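Local structure of endopolygalacturonase (1KCD) at residues Gly200-Gly205 / Ile227-Thr232; Tyr223-Lys228 / Val241-Asn246. The protein probably hydrolyses the alpha-1,4 linkages within polygalacturonate chains, as an endo-acting family 28 glycosidase of plant cell-wall pectin. All blocks are in the same frame, centred on the assembly; numbering follows the deposited sequence.

Interaction 1. Residues Gly200-Gly205 / Ile227-Thr232; sequences GSIATG and IKAQRT. With GTK (beta-D-galactofuranuronic acid), chain B; GTR (beta-D-galactopyranuronic acid), chain C.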
loop_
_atom_site.group_PDB
_atom_site.type_symbol
_atom_site.label_atom_id
_atom_site.label_comp_id
_atom_site.label_asym_id
_atom_site.label_seq_id
_atom_site.Cartn_x
_atom_site.Cartn_y
_atom_site.Cartn_z
ATOM N N GLY A 200 -5.932 -6.493 -1.506
ATOM C CA GLY A 200 -5.778 -7.315 -2.708
ATOM C C GLY A 200 -4.994 -6.610 -3.794
ATOM O O GLY A 200 -4.468 -5.518 -3.552
ATOM N N SER A 201 -4.945 -7.203 -4.988
ATOM C CA SER A 201 -5.817 -8.326 -5.321
ATOM C C SER A 201 -5.416 -9.587 -4.572
ATOM O O SER A 201 -4.243 -9.940 -4.412
ATOM C CB SER A 201 -5.778 -8.589 -6.843
ATOM O OG SER A 201 -4.532 -9.139 -7.241
ATOM N N ILE A 202 -6.425 -10.273 -4.092
ATOM C CA ILE A 202 -6.257 -11.519 -3.360
ATOM C C ILE A 202 -6.033 -12.658 -4.334
ATOM O O ILE A 202 -6.870 -12.859 -5.237
ATOM C CB ILE A 202 -7.479 -11.788 -2.438
ATOM C CG1 ILE A 202 -7.680 -10.628 -1.450
ATOM C CG2 ILE A 202 -7.369 -13.150 -1.748
ATOM C CD1 ILE A 202 -6.551 -10.561 -0.406
ATOM N N ALA A 203 -4.892 -13.340 -4.155
ATOM C CA ALA A 203 -4.522 -14.462 -4.992
ATOM C C ALA A 203 -4.737 -15.777 -4.267
ATOM O O ALA A 203 -4.935 -15.833 -3.030
ATOM C CB ALA A 203 -3.018 -14.302 -5.336
ATOM N N THR A 204 -4.643 -16.871 -5.023
ATOM C CA THR A 204 -4.765 -18.198 -4.418
ATOM C C THR A 204 -3.827 -18.354 -3.240
ATOM O O THR A 204 -2.649 -17.997 -3.270
ATOM C CB THR A 204 -4.428 -19.246 -5.487
ATOM O OG1 THR A 204 -5.572 -19.167 -6.362
ATOM C CG2 THR A 204 -4.248 -20.669 -4.966
ATOM N N GLY A 205 -4.365 -18.908 -2.151
ATOM C CA GLY A 205 -3.581 -19.242 -0.971
ATOM C C GLY A 205 -3.369 -18.056 -0.062
ATOM O O GLY A 205 -2.658 -18.243 0.949
ATOM N N ILE A 227 -11.878 -3.819 -1.982
ATOM C CA ILE A 227 -11.427 -5.161 -1.660
ATOM C C ILE A 227 -11.553 -5.944 -2.941
ATOM O O ILE A 227 -12.673 -6.102 -3.439
ATOM C CB ILE A 227 -12.227 -5.827 -0.528
ATOM C CG1 ILE A 227 -12.272 -4.864 0.677
ATOM C CG2 ILE A 227 -11.651 -7.213 -0.188
ATOM C CD1 ILE A 227 -13.096 -5.477 1.837
ATOM N N LYS A 228 -10.433 -6.351 -3.502
ATOM C CA LYS A 228 -10.403 -7.009 -4.807
ATOM C C LYS A 228 -9.828 -8.389 -4.670
ATOM O O LYS A 228 -8.767 -8.563 -4.086
ATOM C CB LYS A 228 -9.530 -6.194 -5.799
ATOM C CG LYS A 228 -8.335 -5.398 -5.252
ATOM C CD LYS A 228 -7.505 -4.767 -6.387
ATOM C CE LYS A 228 -6.445 -3.799 -5.795
ATOM N NZ LYS A 228 -5.455 -3.431 -6.783
ATOM N N ALA A 229 -10.533 -9.367 -5.217
ATOM C CA ALA A 229 -10.025 -10.715 -5.263
ATOM C C ALA A 229 -10.030 -11.192 -6.693
ATOM O O ALA A 229 -10.985 -10.972 -7.445
ATOM C CB ALA A 229 -10.852 -11.693 -4.415
ATOM N N GLN A 230 -8.906 -11.845 -7.064
ATOM C CA GLN A 230 -8.850 -12.426 -8.398
ATOM C C GLN A 230 -9.990 -13.418 -8.593
ATOM O O GLN A 230 -10.235 -14.279 -7.736
ATOM C CB GLN A 230 -7.493 -13.161 -8.552
ATOM C CG GLN A 230 -6.340 -12.147 -8.524
ATOM C CD GLN A 230 -4.951 -12.716 -8.422
ATOM O OE1 GLN A 230 -4.714 -13.864 -8.824
ATOM N NE2 GLN A 230 -3.996 -11.914 -7.955
ATOM N N ARG A 231 -10.681 -13.296 -9.736
ATOM C CA ARG A 231 -11.803 -14.218 -10.011
ATOM C C ARG A 231 -11.375 -15.638 -9.860
ATOM O O ARG A 231 -12.180 -16.465 -9.432
ATOM C CB ARG A 231 -12.239 -13.964 -11.453
ATOM C CG ARG A 231 -13.392 -14.865 -11.873
ATOM C CD ARG A 231 -13.743 -14.618 -13.324
ATOM N NE ARG A 231 -14.485 -13.379 -13.537
ATOM C CZ ARG A 231 -14.025 -12.324 -14.202
ATOM N NH1 ARG A 231 -12.793 -12.280 -14.709
ATOM N NH2 ARG A 231 -14.800 -11.229 -14.380
ATOM N N THR A 232 -10.132 -15.988 -10.246
ATOM C CA THR A 232 -9.705 -17.381 -10.255
ATOM C C THR A 232 -9.107 -17.865 -8.933
ATOM O O THR A 232 -8.777 -19.052 -8.839
ATOM C CB THR A 232 -8.646 -17.591 -11.333
ATOM O OG1 THR A 232 -7.576 -16.655 -11.064
ATOM C CG2 THR A 232 -9.224 -17.337 -12.708
HETATM C C1 GTK B . 0.867 -3.972 -7.648
HETATM O O1 GTK B . 1.771 -5.046 -7.426
HETATM C C2 GTK B . 0.927 -3.406 -9.039
HETATM O O2 GTK B . 0.315 -2.094 -9.021
HETATM C C3 GTK B . -0.065 -4.317 -9.796
HETATM O O3 GTK B . 0.699 -5.303 -10.476
HETATM C C4 GTK B . -0.868 -5.019 -8.694
HETATM O O4 GTK B . -0.420 -4.524 -7.441
HETATM C C5 GTK B . -2.385 -4.985 -8.857
HETATM O O5 GTK B . -2.790 -3.689 -8.443
HETATM C C6 GTK B . -3.222 -5.982 -8.112
HETATM O O6B GTK B . -3.019 -7.251 -8.466
HETATM O O6A GTK B . -4.009 -5.697 -7.228
HETATM C C1 GTR C . -4.404 -0.510 -13.474
HETATM C C2 GTR C . -2.986 -1.133 -13.527
HETATM C C3 GTR C . -3.086 -2.484 -13.066
HETATM C C4 GTR C . -3.586 -2.594 -11.556
HETATM C C5 GTR C . -4.913 -1.801 -11.556
HETATM C C6 GTR C . -5.443 -1.690 -10.135
HETATM O O1 GTR C . -4.323 0.854 -13.834
HETATM O O2 GTR C . -2.555 -1.115 -14.924
HETATM O O3 GTR C . -1.752 -3.125 -13.064
HETATM O O4 GTR C . -2.614 -1.980 -10.654
HETATM O O5 GTR C . -4.726 -0.472 -12.075
HETATM O O6A GTR C . -5.465 -0.606 -9.512
HETATM O O6B GTR C . -5.858 -2.739 -9.616
HETATM O O HOH W 1 -3.738 -5.890 -7.110
HETATM O O HOH W 2 -4.458 -16.335 -7.903
#

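Interaction 2. Residues Tyr223-Lys228 / Val241-Asn246; sequences YGVRIK and VTYDAN. With GTR (beta-D-galactopyranuronic acid), chain C; GTK (beta-D-galactofuranuronic acid), chain B.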
loop_
_atom_site.group_PDB
_atom_site.type_symbol
_atom_site.label_atom_id
_atom_site.label_comp_id
_atom_site.label_asym_id
_atom_site.label_seq_id
_atom_site.Cartn_x
_atom_site.Cartn_y
_atom_site.Cartn_z
ATOM N N TYR A 223 -10.289 5.078 -7.130
ATOM C CA TYR A 223 -11.208 4.375 -6.238
ATOM C C TYR A 223 -11.011 4.947 -4.838
ATOM O O TYR A 223 -9.921 5.492 -4.570
ATOM C CB TYR A 223 -10.933 2.889 -6.179
ATOM C CG TYR A 223 -10.860 2.164 -7.512
ATOM C CD1 TYR A 223 -11.970 1.503 -8.034
ATOM C CD2 TYR A 223 -9.661 2.118 -8.196
ATOM C CE1 TYR A 223 -11.885 0.830 -9.235
ATOM C CE2 TYR A 223 -9.593 1.414 -9.396
ATOM C CZ TYR A 223 -10.704 0.797 -9.906
ATOM O OH TYR A 223 -10.626 0.105 -11.080
ATOM N N GLY A 224 -12.036 4.833 -3.990
ATOM C CA GLY A 224 -11.864 5.296 -2.618
ATOM C C GLY A 224 -11.267 4.143 -1.812
ATOM O O GLY A 224 -10.100 4.190 -1.422
ATOM N N VAL A 225 -12.074 3.124 -1.570
ATOM C CA VAL A 225 -11.613 1.866 -0.953
ATOM C C VAL A 225 -12.047 0.694 -1.816
ATOM O O VAL A 225 -13.141 0.711 -2.387
ATOM C CB VAL A 225 -12.072 1.691 0.510
ATOM C CG1 VAL A 225 -11.584 2.859 1.363
ATOM C CG2 VAL A 225 -13.606 1.540 0.603
ATOM N N ARG A 226 -11.147 -0.299 -1.888
ATOM C CA ARG A 226 -11.471 -1.529 -2.582
ATOM C C ARG A 226 -11.048 -2.770 -1.801
ATOM O O ARG A 226 -10.017 -2.787 -1.138
ATOM C CB ARG A 226 -10.690 -1.599 -3.907
ATOM C CG ARG A 226 -11.206 -0.811 -5.098
ATOM C CD ARG A 226 -10.509 -1.425 -6.354
ATOM N NE ARG A 226 -9.114 -0.901 -6.299
ATOM C CZ ARG A 226 -8.267 -1.044 -7.301
ATOM N NH1 ARG A 226 -8.600 -1.732 -8.414
ATOM N NH2 ARG A 226 -7.022 -0.557 -7.238
ATOM N N ILE A 227 -11.878 -3.819 -1.982
ATOM C CA ILE A 227 -11.427 -5.161 -1.660
ATOM C C ILE A 227 -11.553 -5.944 -2.941
ATOM O O ILE A 227 -12.673 -6.102 -3.439
ATOM C CB ILE A 227 -12.227 -5.827 -0.528
ATOM C CG1 ILE A 227 -12.272 -4.864 0.677
ATOM C CG2 ILE A 227 -11.651 -7.213 -0.188
ATOM C CD1 ILE A 227 -13.096 -5.477 1.837
ATOM N N LYS A 228 -10.433 -6.351 -3.502
ATOM C CA LYS A 228 -10.403 -7.009 -4.807
ATOM C C LYS A 228 -9.828 -8.389 -4.670
ATOM O O LYS A 228 -8.767 -8.563 -4.086
ATOM C CB LYS A 228 -9.530 -6.194 -5.799
ATOM C CG LYS A 228 -8.335 -5.398 -5.252
ATOM C CD LYS A 228 -7.505 -4.767 -6.387
ATOM C CE LYS A 228 -6.445 -3.799 -5.795
ATOM N NZ LYS A 228 -5.455 -3.431 -6.783
ATOM N N VAL A 241 -12.670 -6.718 8.388
ATOM C CA VAL A 241 -12.155 -5.435 7.895
ATOM C C VAL A 241 -13.024 -4.341 8.459
ATOM O O VAL A 241 -14.264 -4.453 8.332
ATOM C CB VAL A 241 -12.186 -5.389 6.353
ATOM C CG1 VAL A 241 -11.692 -4.020 5.854
ATOM C CG2 VAL A 241 -11.393 -6.538 5.739
ATOM N N THR A 242 -12.421 -3.329 9.041
ATOM C CA THR A 242 -13.191 -2.209 9.605
ATOM C C THR A 242 -12.672 -0.911 9.001
ATOM O O THR A 242 -11.485 -0.583 9.123
ATOM C CB THR A 242 -13.005 -2.137 11.145
ATOM O OG1 THR A 242 -13.404 -3.387 11.697
ATOM C CG2 THR A 242 -13.851 -1.039 11.762
ATOM N N TYR A 243 -13.595 -0.203 8.336
ATOM C CA TYR A 243 -13.343 1.146 7.847
ATOM C C TYR A 243 -13.928 2.136 8.842
ATOM O O TYR A 243 -15.137 2.027 9.151
ATOM C CB TYR A 243 -14.025 1.352 6.495
ATOM C CG TYR A 243 -13.456 0.453 5.418
ATOM C CD1 TYR A 243 -12.305 0.799 4.750
ATOM C CD2 TYR A 243 -14.137 -0.720 5.067
ATOM C CE1 TYR A 243 -11.789 -0.033 3.745
ATOM C CE2 TYR A 243 -13.636 -1.565 4.067
ATOM C CZ TYR A 243 -12.473 -1.214 3.405
ATOM O OH TYR A 243 -12.008 -2.062 2.445
ATOM N N ASP A 244 -13.124 3.097 9.313
ATOM C CA ASP A 244 -13.553 3.975 10.399
ATOM C C ASP A 244 -13.003 5.357 10.128
ATOM O O ASP A 244 -11.773 5.468 9.957
ATOM C CB ASP A 244 -12.959 3.332 11.679
ATOM C CG ASP A 244 -13.283 4.048 12.960
ATOM O OD1 ASP A 244 -13.506 5.276 12.959
ATOM O OD2 ASP A 244 -13.339 3.326 13.991
ATOM N N ALA A 245 -13.824 6.374 10.034
ATOM C CA ALA A 245 -13.353 7.775 10.036
ATOM C C ALA A 245 -12.511 8.135 8.828
ATOM O O ALA A 245 -11.563 8.926 8.947
ATOM C CB ALA A 245 -12.533 8.049 11.339
ATOM N N ASN A 246 -12.793 7.608 7.640
ATOM C CA ASN A 246 -12.062 8.006 6.434
ATOM C C ASN A 246 -12.808 9.067 5.660
ATOM O O ASN A 246 -14.026 9.032 5.560
ATOM C CB ASN A 246 -11.847 6.785 5.536
ATOM C CG ASN A 246 -11.131 5.684 6.269
ATOM O OD1 ASN A 246 -9.926 5.812 6.503
ATOM N ND2 ASN A 246 -11.859 4.601 6.664
HETATM C C1 GTR C . -4.404 -0.510 -13.474
HETATM C C2 GTR C . -2.986 -1.133 -13.527
HETATM C C3 GTR C . -3.086 -2.484 -13.066
HETATM C C4 GTR C . -3.586 -2.594 -11.556
HETATM C C5 GTR C . -4.913 -1.801 -11.556
HETATM C C6 GTR C . -5.443 -1.690 -10.135
HETATM O O1 GTR C . -4.323 0.854 -13.834
HETATM O O2 GTR C . -2.555 -1.115 -14.924
HETATM O O3 GTR C . -1.752 -3.125 -13.064
HETATM O O4 GTR C . -2.614 -1.980 -10.654
HETATM O O5 GTR C . -4.726 -0.472 -12.075
HETATM O O6A GTR C . -5.465 -0.606 -9.512
HETATM O O6B GTR C . -5.858 -2.739 -9.616
HETATM C C1 GTK B . 0.867 -3.972 -7.648
HETATM O O1 GTK B . 1.771 -5.046 -7.426
HETATM C C2 GTK B . 0.927 -3.406 -9.039
HETATM O O2 GTK B . 0.315 -2.094 -9.021
HETATM C C3 GTK B . -0.065 -4.317 -9.796
HETATM O O3 GTK B . 0.699 -5.303 -10.476
HETATM C C4 GTK B . -0.868 -5.019 -8.694
HETATM O O4 GTK B . -0.420 -4.524 -7.441
HETATM C C5 GTK B . -2.385 -4.985 -8.857
HETATM O O5 GTK B . -2.790 -3.689 -8.443
HETATM C C6 GTK B . -3.222 -5.982 -8.112
HETATM O O6B GTK B . -3.019 -7.251 -8.466
HETATM O O6A GTK B . -4.009 -5.697 -7.228
HETATM O O HOH W 3 -9.605 -1.479 1.260
#

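Interaction 1. Residues Gly200-Gly205 / Ile227-Thr232
Gln230 NE2 reaches Ser201 OG across adjacent parallel strands of the right-handed beta-helix of family 28, on the wall that binds galacturonate. Ser201 OG lies in the plane of the Gln230 amide, and NE2 donates to it over 2.9 Å, almost straight (172°). OG in turn donates to O6B of the bound galactofuranuronate (GTK), 2.7 Å away, so glutamine acts as a second-shell residue positioning the serine hydroxyl. OG sits between the backbone N and the carbonyl carbon (chi1 71°), while the Ser201 N-H bonds the other carboxylate oxygen, O6A.

Lys228 runs alongside Gly200 and Ser201. Its CG is only partly staggered (chi1 31°), but the chain beyond is extended and carries NZ to GTK O6A at 2.7 Å and to O6B of the galactopyranuronate (GTR) at 2.9 Å. Asp174 adds a salt bridge to the same amine.

On the other side of the strands, small Ala229 fits beside branched Ile202, CB to CB 3.9 Å, facing the interior. Two backbone bonds hold the register, Ile202 N to Lys228 O and Gln230 N to Ile202 O. Glycine suits position 200, before a cis peptide: at its backbone angles a CB would jam against the preceding carbonyl O and also collide with Lys228 O, with which Gly200 CA instead makes a CA-H...O contact of 3.5 Å.

Interaction 2. Residues Tyr223-Lys228 / Val241-Asn246
Val225 and Tyr243 reach toward each other across the inside of the coil, where the axes of strands 226-228 and 241-244 approach to 11.0 Å and no direct hydrogen bond joins the two segments. The apolar contacts come first. Val225 puts its branched end against one side of the phenol, CB lying 3.7 Å from Tyr243 CE1 and CG2 coming over a ring face; CB and the two methyls spread over CE1 and the neighbouring ring atoms, giving the aromatic ring an apolar partner. Ile227 meets the hydroxyl end at a slant, with CG1 3.3 Å from Tyr243 OH. Its CG1 stands anti to the carbonyl carbon (chi1 -51°) and CD1 continues inward, 4.4 Å from Val241 CG2. Phe280 stacks on the tyrosine ring.

The polar contact is made by water. Tyr243 OH donates to a water 2.7 Å away, in the plane of the ring at its edge, and that water donates to Arg226 O over 2.8 Å. A buried hydroxyl and a backbone carbonyl thus satisfy each other through one molecule. A phenylalanine here would remove the hydroxyl, and the water would probably lose the donor that anchors it, leaving it held less firmly at Arg226 O.

Ionic contacts lie on the outer side, where Arg226 points away from Tyr243. NH2 reaches GTR O6A in a nearly straight bond (2.8 Å, 168°), while NH1 makes a longer, more bent one of 3.2 Å to O6B. The guanidinium is flanked by Tyr223 CE2 over one face and Lys228 CE over the other, which is likely to restrict its rotation, and Asp174 forms a salt bridge with NH2. In this parallel beta-helix, Val225 and Ile227 fill the interior while Arg226 and Lys228, alternating with them, face the galacturonate-binding cleft.

Overall arrangement
Following the chain from the N terminus, strand 197-202 ends in Gly200-Gly205, and the chain then travels through strand 207-221 before corner residues bring it back as strand 226-230. Interaction 1 closes this loop by pairing neighbouring strands of one sheet, one turn of the helix apart. Interaction 2 starts just before strand 226-230, at the corner, and closes a shorter loop across the coil rather than along the sheet; it reaches the sugars through 223-228 alone. The segments share Ile227 and Lys228, and the spans 200-232 and 223-246 interlock, neither enclosing the other. Together they tie the substrate-binding sheet to its next turn and to strand 237-244 on the facing wall.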